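Local structure of GDSL-esterase (Pseudoalteromonas sp., 3HP4) at residues 14-19 / 156-161; 47-52 / 72-77; 86-91 / 126-131; 109-114 / 141-146. The protein hydrolyses esters as a psychrotrophic serine esterase of the GDSL (SGNH hydrolase) family, and may have lysophospholipase activity. One frame throughout, in Å; residues are numbered along the deposited sequence. Where two conformers were deposited one is given.

How the interactions relate
Interactions 1 and 2 meet at the modified serine at position 11, which carries the monoethylphosphonate group. H161 NE2 of interaction 1 hydrogen-bonds to its O2P, and G48 N and N77 ND2 of interaction 2 hydrogen-bond to its O1P. The centres of interactions 1 and 2 lie about 15 Å apart, and Y16 CD1 packs on S47 OG at 3.5 Å. Interaction 2 joins interaction 3 through S51 OG and N91 ND2, 3.0 Å apart, a probable hydrogen bond. It joins interaction 4 along the sheet, where I72 O and M109 N are 2.9 Å apart. Interactions 3 and 4 meet at T126 OG1 and I111 O, 2.8 Å apart. Interaction 3 lies far from interaction 1, with centres about 26 Å apart.

Interaction 1: 14-19 / 156-161; sequences AAYGLQ and QNDSLH
Y16 and H161 form a face-to-face aromatic stack. Their ring centroids are 3.9 Å apart and the planes are tilted by 16°. The overlap is uneven. Y16 CD2 sits over the centre of the imidazole, whereas H161 CE1 lies over the tyrosine ring toward its rim, with Y16 CE2 3.6 Å from H161 CE1. Y16 CG is anti to the backbone N (chi1 -180°), which places it on the side of the 156-161 loop. The opposite face of the imidazole is covered by L160 CB.

One hydrogen bond links the two loops. Q156 NE2 donates to Y16 O at 3.0 Å, from an extended side chain and nearly in its own amide plane. Q156 OE1 lies near the edge of the Y16 ring, and L18 CD2 is 4.0 Å from Q156 NE2.

Polar bonds within 156-161 hold the histidine. H161 ND1 donates to D158 OD2 at 2.5 Å, in the imidazole plane and on the syn side of the carboxylate. D158 OD1 accepts from L160 N at 2.8 Å and from H161 N at 3.1 Å, both from the same face, forming an Asx turn and an Asx motif. The carboxylate is thus fixed at both oxygens. H161 NE2 hydrogen-bonds to O2P of the modified serine at position 11. An alanine in place of H161 would probably leave D158 OD2 without its ring donor, Y16 without its stacking partner and O2P without this donor. The D-x-x-H spacing is consistent with the Ser-His-Asp triad of SGNH hydrolases.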
# COMPACT_ATOMS: atom_id res chain seq x y z
N ALA A 14 -3.97 7.05 -3.33
CA ALA A 14 -5.18 7.89 -3.41
C ALA A 14 -5.11 8.99 -4.50
O ALA A 14 -5.88 9.99 -4.41
CB ALA A 14 -5.43 8.54 -2.06
N ALA A 15 -4.20 8.92 -5.45
CA ALA A 15 -4.22 9.95 -6.53
C ALA A 15 -4.10 11.40 -6.01
O ALA A 15 -4.74 12.32 -6.52
CB ALA A 15 -5.46 9.80 -7.39
N TYR A 16 -3.27 11.61 -5.01
CA TYR A 16 -3.03 12.94 -4.47
C TYR A 16 -2.55 13.92 -5.55
O TYR A 16 -1.60 13.65 -6.28
CB TYR A 16 -1.97 12.81 -3.39
CG TYR A 16 -1.64 14.12 -2.76
CD1 TYR A 16 -2.22 14.50 -1.54
CD2 TYR A 16 -0.74 15.01 -3.37
CE1 TYR A 16 -1.91 15.72 -0.96
CE2 TYR A 16 -0.43 16.23 -2.80
CZ TYR A 16 -1.02 16.58 -1.59
OH TYR A 16 -0.70 17.78 -1.01
N GLY A 17 -3.20 15.07 -5.66
CA GLY A 17 -2.76 16.05 -6.68
C GLY A 17 -3.14 15.70 -8.12
O GLY A 17 -2.74 16.41 -9.06
N LEU A 18 -3.95 14.67 -8.30
CA LEU A 18 -4.36 14.20 -9.61
C LEU A 18 -5.85 13.99 -9.58
O LEU A 18 -6.45 14.08 -8.51
CB LEU A 18 -3.73 12.83 -9.90
CG LEU A 18 -2.22 12.79 -9.75
CD1 LEU A 18 -1.75 11.39 -9.93
CD2 LEU A 18 -1.60 13.71 -10.79
N GLN A 19 -6.45 13.71 -10.73
CA GLN A 19 -7.85 13.26 -10.74
C GLN A 19 -7.86 11.77 -10.37
O GLN A 19 -6.89 11.05 -10.67
CB GLN A 19 -8.51 13.47 -12.10
CG GLN A 19 -8.22 14.83 -12.76
CD GLN A 19 -8.68 16.04 -11.95
OE1 GLN A 19 -9.77 16.58 -12.19
NE2 GLN A 19 -7.85 16.48 -11.01
N GLN A 156 5.96 15.02 -8.51
CA GLN A 156 5.37 16.35 -8.45
C GLN A 156 6.39 17.35 -7.92
O GLN A 156 7.39 16.98 -7.31
CB GLN A 156 4.12 16.33 -7.57
CG GLN A 156 2.99 15.53 -8.19
CD GLN A 156 1.74 15.51 -7.35
OE1 GLN A 156 1.61 16.26 -6.38
NE2 GLN A 156 0.80 14.64 -7.71
N ASN A 157 6.15 18.63 -8.17
CA ASN A 157 7.05 19.67 -7.67
C ASN A 157 7.56 19.39 -6.25
O ASN A 157 8.74 19.61 -5.94
CB ASN A 157 6.38 21.05 -7.77
CG ASN A 157 6.34 21.58 -9.20
OD1 ASN A 157 6.99 21.04 -10.10
ND2 ASN A 157 5.59 22.66 -9.40
N ASP A 158 6.68 18.87 -5.38
CA ASP A 158 7.02 18.63 -3.97
C ASP A 158 8.01 17.50 -3.68
O ASP A 158 8.36 17.27 -2.52
CB ASP A 158 5.76 18.44 -3.11
CG ASP A 158 5.05 17.12 -3.37
OD1 ASP A 158 5.58 16.26 -4.12
OD2 ASP A 158 3.92 16.95 -2.84
N SER A 159 8.44 16.78 -4.71
CA SER A 159 9.39 15.68 -4.53
C SER A 159 8.91 14.56 -3.63
O SER A 159 9.69 13.68 -3.26
CB SER A 159 10.72 16.20 -3.98
OG SER A 159 11.34 17.04 -4.92
N LEU A 160 7.63 14.58 -3.25
CA LEU A 160 7.09 13.54 -2.35
C LEU A 160 6.12 12.61 -3.07
O LEU A 160 6.15 11.38 -2.90
CB LEU A 160 6.37 14.18 -1.16
CG LEU A 160 7.19 14.62 0.06
CD1 LEU A 160 6.62 15.90 0.69
CD2 LEU A 160 7.31 13.48 1.08
N HIS A 161 5.26 13.21 -3.87
CA HIS A 161 4.16 12.48 -4.47
C HIS A 161 4.43 12.23 -5.95
O HIS A 161 4.82 13.15 -6.66
CB HIS A 161 2.88 13.27 -4.31
CG HIS A 161 2.52 13.55 -2.89
ND1 HIS A 161 2.77 14.77 -2.29
CD2 HIS A 161 1.95 12.77 -1.94
CE1 HIS A 161 2.38 14.73 -1.03
NE2 HIS A 161 1.87 13.53 -0.79

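Interaction 2: 47-52 / 72-77; sequences SGETSG and IELGAN
T50 and N77 bring the backbones closest, with CA atoms 5.5 Å apart, where the loop entering helix 51-65 passes the first turn of helix 76-80. N77 ND2 donates to E49 O at 2.9 Å. The bond is almost straight (176°) and lies in the amide plane of N77, but the donor stands above the plane of the E49 carbonyl. A water donates to E49 O at 2.8 Å and accepts from G75 N and N77 N, tying the start of helix 76-80 to the 47-52 loop. N77 ND2 also hydrogen-bonds to O1P of the modified serine at position 11, as does G48 N. This pair is consistent with the oxyanion hole of SGNH hydrolases, in which a glycine N-H and an asparagine amide take part. An alanine in place of N77 would probably leave both E49 O and O1P without this amide donor.

Apolar contacts flank the polar centre. L74 CD2 packs 4.0 Å from E49 CG, and T50 CG2 lies 4.1 Å from N77 CB. E49 OE1 accepts from T50 N through the anti lone pair, and OE2 forms a salt bridge with R57. T50 OG1 caps helix 51-65 at G53 N.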
# COMPACT_ATOMS: atom_id res chain seq x y z
N SER A 47 -5.22 10.16 1.73
CA SER A 47 -4.01 10.94 1.88
C SER A 47 -3.74 11.28 3.33
O SER A 47 -4.63 11.70 4.08
CB SER A 47 -4.05 12.18 0.99
OG SER A 47 -4.02 11.71 -0.38
N GLY A 48 -2.50 11.10 3.72
CA GLY A 48 -2.06 11.38 5.08
C GLY A 48 -2.36 10.24 6.06
O GLY A 48 -2.04 10.36 7.24
N GLU A 49 -2.92 9.13 5.60
CA GLU A 49 -3.27 8.05 6.54
C GLU A 49 -2.04 7.45 7.20
O GLU A 49 -1.00 7.31 6.58
CB GLU A 49 -4.06 6.95 5.82
CG GLU A 49 -4.68 5.95 6.75
CD GLU A 49 -5.56 6.58 7.79
OE1 GLU A 49 -5.06 7.22 8.73
OE2 GLU A 49 -6.79 6.44 7.72
N THR A 50 -2.19 7.11 8.47
CA THR A 50 -1.13 6.46 9.25
C THR A 50 -1.61 5.04 9.58
O THR A 50 -2.78 4.68 9.44
CB THR A 50 -0.90 7.20 10.57
OG1 THR A 50 -2.13 7.20 11.32
CG2 THR A 50 -0.41 8.62 10.30
N SER A 51 -0.69 4.24 10.13
CA SER A 51 -1.05 2.90 10.54
C SER A 51 -2.16 2.92 11.61
O SER A 51 -3.09 2.11 11.56
CB SER A 51 0.19 2.14 11.02
OG SER A 51 0.74 2.67 12.19
N GLY A 52 -2.07 3.87 12.54
CA GLY A 52 -3.07 3.92 13.62
C GLY A 52 -4.39 4.45 13.10
O GLY A 52 -5.45 3.98 13.53
N ILE A 72 -2.21 -3.82 2.10
CA ILE A 72 -1.84 -2.68 2.95
C ILE A 72 -0.67 -1.93 2.35
O ILE A 72 0.36 -2.55 2.04
CB ILE A 72 -1.53 -3.21 4.34
CG1 ILE A 72 -2.76 -3.84 4.95
CG2 ILE A 72 -1.00 -2.05 5.22
CD1 ILE A 72 -2.41 -4.75 6.16
N GLU A 73 -0.83 -0.62 2.14
CA GLU A 73 0.29 0.25 1.71
C GLU A 73 0.29 1.43 2.65
O GLU A 73 -0.25 2.51 2.35
CB GLU A 73 0.06 0.66 0.25
CG GLU A 73 1.09 1.64 -0.31
CD GLU A 73 0.71 3.10 -0.10
OE1 GLU A 73 -0.40 3.54 -0.54
OE2 GLU A 73 1.57 3.88 0.45
N LEU A 74 0.86 1.22 3.85
CA LEU A 74 0.82 2.18 4.94
C LEU A 74 2.11 2.17 5.69
O LEU A 74 2.85 1.18 5.76
CB LEU A 74 -0.30 1.84 5.92
CG LEU A 74 -1.71 2.03 5.38
CD1 LEU A 74 -2.72 1.49 6.42
CD2 LEU A 74 -2.04 3.51 5.09
N GLY A 75 2.37 3.31 6.31
CA GLY A 75 3.51 3.47 7.23
C GLY A 75 4.37 4.62 6.79
O GLY A 75 5.07 5.19 7.64
N ALA A 76 4.36 5.04 5.53
CA ALA A 76 5.19 6.16 5.12
C ALA A 76 4.90 7.37 5.98
O ALA A 76 5.84 8.11 6.34
CB ALA A 76 4.95 6.51 3.60
N ASN A 77 3.65 7.67 6.29
CA ASN A 77 3.36 8.85 7.10
C ASN A 77 3.89 8.71 8.50
O ASN A 77 4.43 9.69 9.04
CB ASN A 77 1.88 9.23 6.99
CG ASN A 77 1.56 9.73 5.60
OD1 ASN A 77 2.30 10.57 5.04
ND2 ASN A 77 0.51 9.22 5.05
O HOH W 1 1.23 5.93 5.70

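Interaction 3: 86-91 / 126-131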
# COMPACT_ATOMS: atom_id res chain seq x y z
N LYS A 86 8.21 0.61 16.75
CA LYS A 86 7.54 -0.43 17.52
C LYS A 86 6.04 -0.24 17.55
O LYS A 86 5.27 -1.24 17.39
CB LYS A 86 8.12 -0.48 18.95
CG LYS A 86 7.47 -1.51 19.86
CD LYS A 86 8.10 -1.46 21.29
CE LYS A 86 7.53 -2.54 22.21
NZ LYS A 86 8.07 -2.44 23.62
N LYS A 87 5.55 0.99 17.68
CA LYS A 87 4.14 1.24 17.69
C LYS A 87 3.57 1.05 16.31
O LYS A 87 2.49 0.48 16.16
CB LYS A 87 3.86 2.67 18.22
CG LYS A 87 2.36 2.93 18.30
CD LYS A 87 1.65 1.94 19.26
CE LYS A 87 0.13 2.12 19.27
NZ LYS A 87 -0.54 1.20 20.23
N MET A 88 4.25 1.54 15.26
CA MET A 88 3.79 1.28 13.89
C MET A 88 3.68 -0.23 13.67
O MET A 88 2.69 -0.68 13.06
CB MET A 88 4.79 1.89 12.90
CG MET A 88 4.32 1.68 11.46
SD MET A 88 5.54 2.17 10.22
CE MET A 88 6.71 0.84 10.33
N GLN A 89 4.65 -1.00 14.12
CA GLN A 89 4.62 -2.44 13.95
C GLN A 89 3.44 -3.06 14.66
O GLN A 89 2.74 -3.93 14.11
CB GLN A 89 5.97 -2.99 14.43
CG GLN A 89 6.17 -4.43 14.11
CD GLN A 89 7.61 -4.86 14.27
OE1 GLN A 89 8.52 -4.03 14.25
NE2 GLN A 89 7.80 -6.15 14.44
N THR A 90 3.14 -2.63 15.88
CA THR A 90 1.96 -3.09 16.60
C THR A 90 0.70 -2.79 15.80
O THR A 90 -0.20 -3.64 15.65
CB THR A 90 1.92 -2.42 17.99
OG1 THR A 90 3.06 -2.91 18.71
CG2 THR A 90 0.63 -2.76 18.75
N ASN A 91 0.59 -1.57 15.29
CA ASN A 91 -0.57 -1.17 14.54
C ASN A 91 -0.73 -1.97 13.26
O ASN A 91 -1.84 -2.46 12.98
CB ASN A 91 -0.54 0.32 14.15
CG ASN A 91 -0.68 1.27 15.29
OD1 ASN A 91 -1.14 0.91 16.37
ND2 ASN A 91 -0.21 2.45 15.06
N THR A 126 12.09 0.16 7.65
CA THR A 126 11.83 -0.74 6.51
C THR A 126 11.87 -2.21 6.98
O THR A 126 11.05 -3.03 6.55
CB THR A 126 12.79 -0.46 5.41
OG1 THR A 126 12.52 0.85 4.93
CG2 THR A 126 12.60 -1.48 4.28
N SER A 127 12.78 -2.57 7.86
CA SER A 127 12.86 -3.94 8.30
C SER A 127 11.65 -4.36 9.09
O SER A 127 11.32 -5.59 9.15
CB SER A 127 14.18 -4.18 9.02
OG SER A 127 14.19 -3.48 10.25
N SER A 128 10.90 -3.43 9.67
CA SER A 128 9.75 -3.85 10.42
C SER A 128 8.72 -4.55 9.52
O SER A 128 7.99 -5.43 10.02
CB SER A 128 9.09 -2.67 11.17
OG SER A 128 8.41 -1.82 10.25
N PHE A 129 8.63 -4.22 8.24
CA PHE A 129 7.65 -4.88 7.38
C PHE A 129 8.01 -6.36 7.21
O PHE A 129 7.10 -7.21 7.25
CB PHE A 129 7.55 -4.18 6.02
CG PHE A 129 7.09 -2.74 6.13
CD1 PHE A 129 5.73 -2.44 6.25
CD2 PHE A 129 7.99 -1.72 6.27
CE1 PHE A 129 5.33 -1.14 6.43
CE2 PHE A 129 7.57 -0.42 6.50
CZ PHE A 129 6.24 -0.14 6.59
N THR A 130 9.29 -6.67 7.10
CA THR A 130 9.72 -8.08 7.01
C THR A 130 9.34 -8.78 8.33
O THR A 130 8.85 -9.92 8.32
CB THR A 130 11.17 -8.17 6.82
OG1 THR A 130 11.46 -7.49 5.57
CG2 THR A 130 11.65 -9.60 6.70
N GLN A 131 9.58 -8.16 9.47
CA GLN A 131 9.23 -8.78 10.75
C GLN A 131 7.74 -9.03 10.90
O GLN A 131 7.33 -10.10 11.37
CB GLN A 131 9.75 -7.88 11.88
CG GLN A 131 11.28 -7.80 11.91
CD GLN A 131 11.77 -6.64 12.66
OE1 GLN A 131 11.26 -6.39 13.75
NE2 GLN A 131 12.79 -5.98 12.15
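M88 reaches across to S128 and F129 with its terminal methyl. CG is anti to the backbone N and the chain stays extended to SD; chi3 (75°) then turns CE aside. CE lies 3.9 Å from F129 CZ, an apolar contact that comes at the ring obliquely. The sulfur is farther away. M88 SD is 5.4 Å from the F129 ring centroid, also at an oblique position, so this is a Met-aromatic contact without a face-on approach. The two side chains cross at about a right angle. M88 CE is also near S128 OG, but S128 was deposited in two conformers and that contact is doubtful. In the conformer given, the S128 hydroxyl bonds to F125 O. F125 also touches M88 and packs edge-to-face with F129.

The helices belong to successive beta-alpha-beta units of the parallel sheet. Helix 85-101 connects strands 69-73 and 105-109, and helix 119-136 connects 105-109 and 139-141. Their segments here run in similar directions, crossing at -34° with axes 10.1 Å apart.

Q89, the next residue, stands where the backbones come closest, its CA 6.4 Å from the CA of S128. Its chain is extended, and its amide end lies against S128 and Q131, OE1 at the first and NE2 at the second. Q89 OE1 approaches S128 CB at 3.4 Å. The amide groups of Q89 and Q131 are turned 70° against each other, and Q89 NE2 is 3.5 Å from Q131 OE1. Q89 NE2 also packs against Q131 CB at 3.7 Å. Q89 also touches I132, the residue after Q131.

Interaction 4: 109-114 / 141-146; sequences MEIYIP and MNFFML
The contact begins at the last parallel bridge between strands 105-109 and 139-141 and follows the chains into the loops at the C-terminal ends of the strands. M109 and M141 are paired there, and E110 N donates to M141 O at 3.0 Å, nearly along the C=O axis.

M109 then meets two aromatic rings. Its chain is extended to SD and turns at chi3 (-72°), which sets CE 3.6 Å from F144 CD2. The sulfur serves both rings as a Met-aromatic partner. M109 SD lies at the edge of F143, in the ring plane, 5.3 Å from the centroid, and is oblique to F144 at 4.4 Å from that centroid.

I111 CA stands over the centre of one F143 face, a CH-pi contact of 4.1 Å to the centroid, and M145 CB lies over the opposite face, toward the rim. I111 CD1 adds a contact with F143 CE1 at 3.8 Å. Farther along, L146 CD2 sits over one face of Y112, 4.1 Å from the ring centroid, in a second CH-pi contact. A water accepts from F143 N and donates to N142 OD1 and E110 OE1; E110 has two deposited conformers, so its bond is doubtful.

Around the contact, M109 and F144 rest on M174 of helix 166-183, and F144 packs edge-to-face with W24. On the other flank, I111 lies against F125 and F129 of helix 119-136.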
# COMPACT_ATOMS: atom_id res chain seq x y z
N MET A 109 2.81 -4.04 1.80
CA MET A 109 3.90 -3.47 0.99
C MET A 109 5.03 -2.98 1.87
O MET A 109 4.81 -2.24 2.86
CB MET A 109 3.35 -2.32 0.16
CG MET A 109 4.38 -1.83 -0.87
SD MET A 109 3.68 -0.72 -2.08
CE MET A 109 2.70 -1.91 -3.00
N GLU A 110 6.24 -3.36 1.55
CA GLU A 110 7.50 -2.82 2.12
C GLU A 110 7.51 -1.31 1.84
O GLU A 110 7.20 -0.93 0.68
CB GLU A 110 8.71 -3.56 1.48
CG GLU A 110 9.97 -3.32 2.27
CD GLU A 110 11.02 -4.21 1.82
OE1 GLU A 110 11.11 -4.40 0.53
OE2 GLU A 110 11.67 -4.76 2.69
N ILE A 111 7.86 -0.46 2.78
CA ILE A 111 7.92 1.00 2.55
C ILE A 111 9.35 1.43 2.87
O ILE A 111 9.98 0.87 3.80
CB ILE A 111 6.93 1.73 3.43
CG1 ILE A 111 5.51 1.19 3.35
CG2 ILE A 111 6.93 3.25 3.11
CD1 ILE A 111 4.81 1.30 1.92
N TYR A 112 9.89 2.38 2.10
CA TYR A 112 11.18 3.02 2.34
C TYR A 112 10.95 4.50 2.52
O TYR A 112 10.02 5.06 1.93
CB TYR A 112 12.14 2.80 1.13
CG TYR A 112 12.62 1.35 0.97
CD1 TYR A 112 13.95 0.97 1.20
CD2 TYR A 112 11.76 0.37 0.55
CE1 TYR A 112 14.29 -0.40 1.02
CE2 TYR A 112 12.16 -0.96 0.36
CZ TYR A 112 13.39 -1.29 0.62
OH TYR A 112 13.68 -2.71 0.44
N ILE A 113 11.75 5.08 3.40
CA ILE A 113 11.66 6.53 3.70
C ILE A 113 13.03 7.14 3.63
O ILE A 113 14.03 6.50 3.94
CB ILE A 113 11.05 6.79 5.12
CG1 ILE A 113 11.81 6.00 6.19
CG2 ILE A 113 9.54 6.54 5.07
CD1 ILE A 113 11.52 6.36 7.68
N PRO A 114 13.07 8.45 3.34
CA PRO A 114 14.37 9.15 3.43
C PRO A 114 14.88 9.22 4.86
O PRO A 114 14.10 9.12 5.81
CB PRO A 114 14.08 10.56 2.92
CG PRO A 114 12.62 10.73 3.19
CD PRO A 114 11.95 9.35 3.06
N MET A 141 5.12 -7.26 -0.43
CA MET A 141 5.17 -6.71 -1.77
C MET A 141 6.30 -5.70 -1.90
O MET A 141 6.53 -4.89 -0.97
CB MET A 141 3.85 -6.00 -2.00
CG MET A 141 2.76 -6.95 -2.27
SD MET A 141 1.48 -6.10 -3.31
CE MET A 141 0.48 -7.58 -3.60
N ASN A 142 6.97 -5.66 -3.03
CA ASN A 142 7.98 -4.65 -3.31
C ASN A 142 7.38 -3.21 -3.33
O ASN A 142 6.25 -3.04 -3.77
CB ASN A 142 8.61 -4.93 -4.72
CG ASN A 142 9.89 -4.19 -4.94
OD1 ASN A 142 10.78 -4.22 -4.20
ND2 ASN A 142 9.90 -3.48 -6.10
N PHE A 143 8.15 -2.26 -2.83
CA PHE A 143 7.65 -0.83 -2.81
C PHE A 143 7.67 -0.30 -4.24
O PHE A 143 8.73 -0.17 -4.85
CB PHE A 143 8.58 -0.05 -1.94
CG PHE A 143 8.11 1.37 -1.61
CD1 PHE A 143 6.78 1.66 -1.47
CD2 PHE A 143 9.04 2.36 -1.35
CE1 PHE A 143 6.37 2.96 -1.11
CE2 PHE A 143 8.60 3.65 -0.97
CZ PHE A 143 7.27 3.89 -0.87
N PHE A 144 6.51 0.12 -4.74
CA PHE A 144 6.45 0.60 -6.12
C PHE A 144 7.13 1.91 -6.34
O PHE A 144 7.39 2.25 -7.50
CB PHE A 144 4.99 0.62 -6.65
CG PHE A 144 4.02 1.50 -5.89
CD1 PHE A 144 4.11 2.89 -5.92
CD2 PHE A 144 2.96 0.91 -5.20
CE1 PHE A 144 3.15 3.66 -5.24
CE2 PHE A 144 2.00 1.70 -4.53
CZ PHE A 144 2.11 3.07 -4.57
N MET A 145 7.48 2.66 -5.29
CA MET A 145 8.16 3.94 -5.46
C MET A 145 9.64 3.84 -5.75
O MET A 145 10.26 4.82 -6.11
CB MET A 145 7.95 4.83 -4.25
CG MET A 145 6.50 5.33 -4.14
SD MET A 145 5.93 6.34 -5.57
CE MET A 145 7.06 7.76 -5.52
N LEU A 146 10.25 2.67 -5.49
CA LEU A 146 11.70 2.59 -5.64
C LEU A 146 12.23 2.99 -7.00
O LEU A 146 13.26 3.61 -7.11
CB LEU A 146 12.17 1.17 -5.29
CG LEU A 146 12.05 0.85 -3.78
CD1 LEU A 146 12.19 -0.70 -3.57
CD2 LEU A 146 13.02 1.60 -2.96
O HOH W 2 10.59 -3.25 -1.66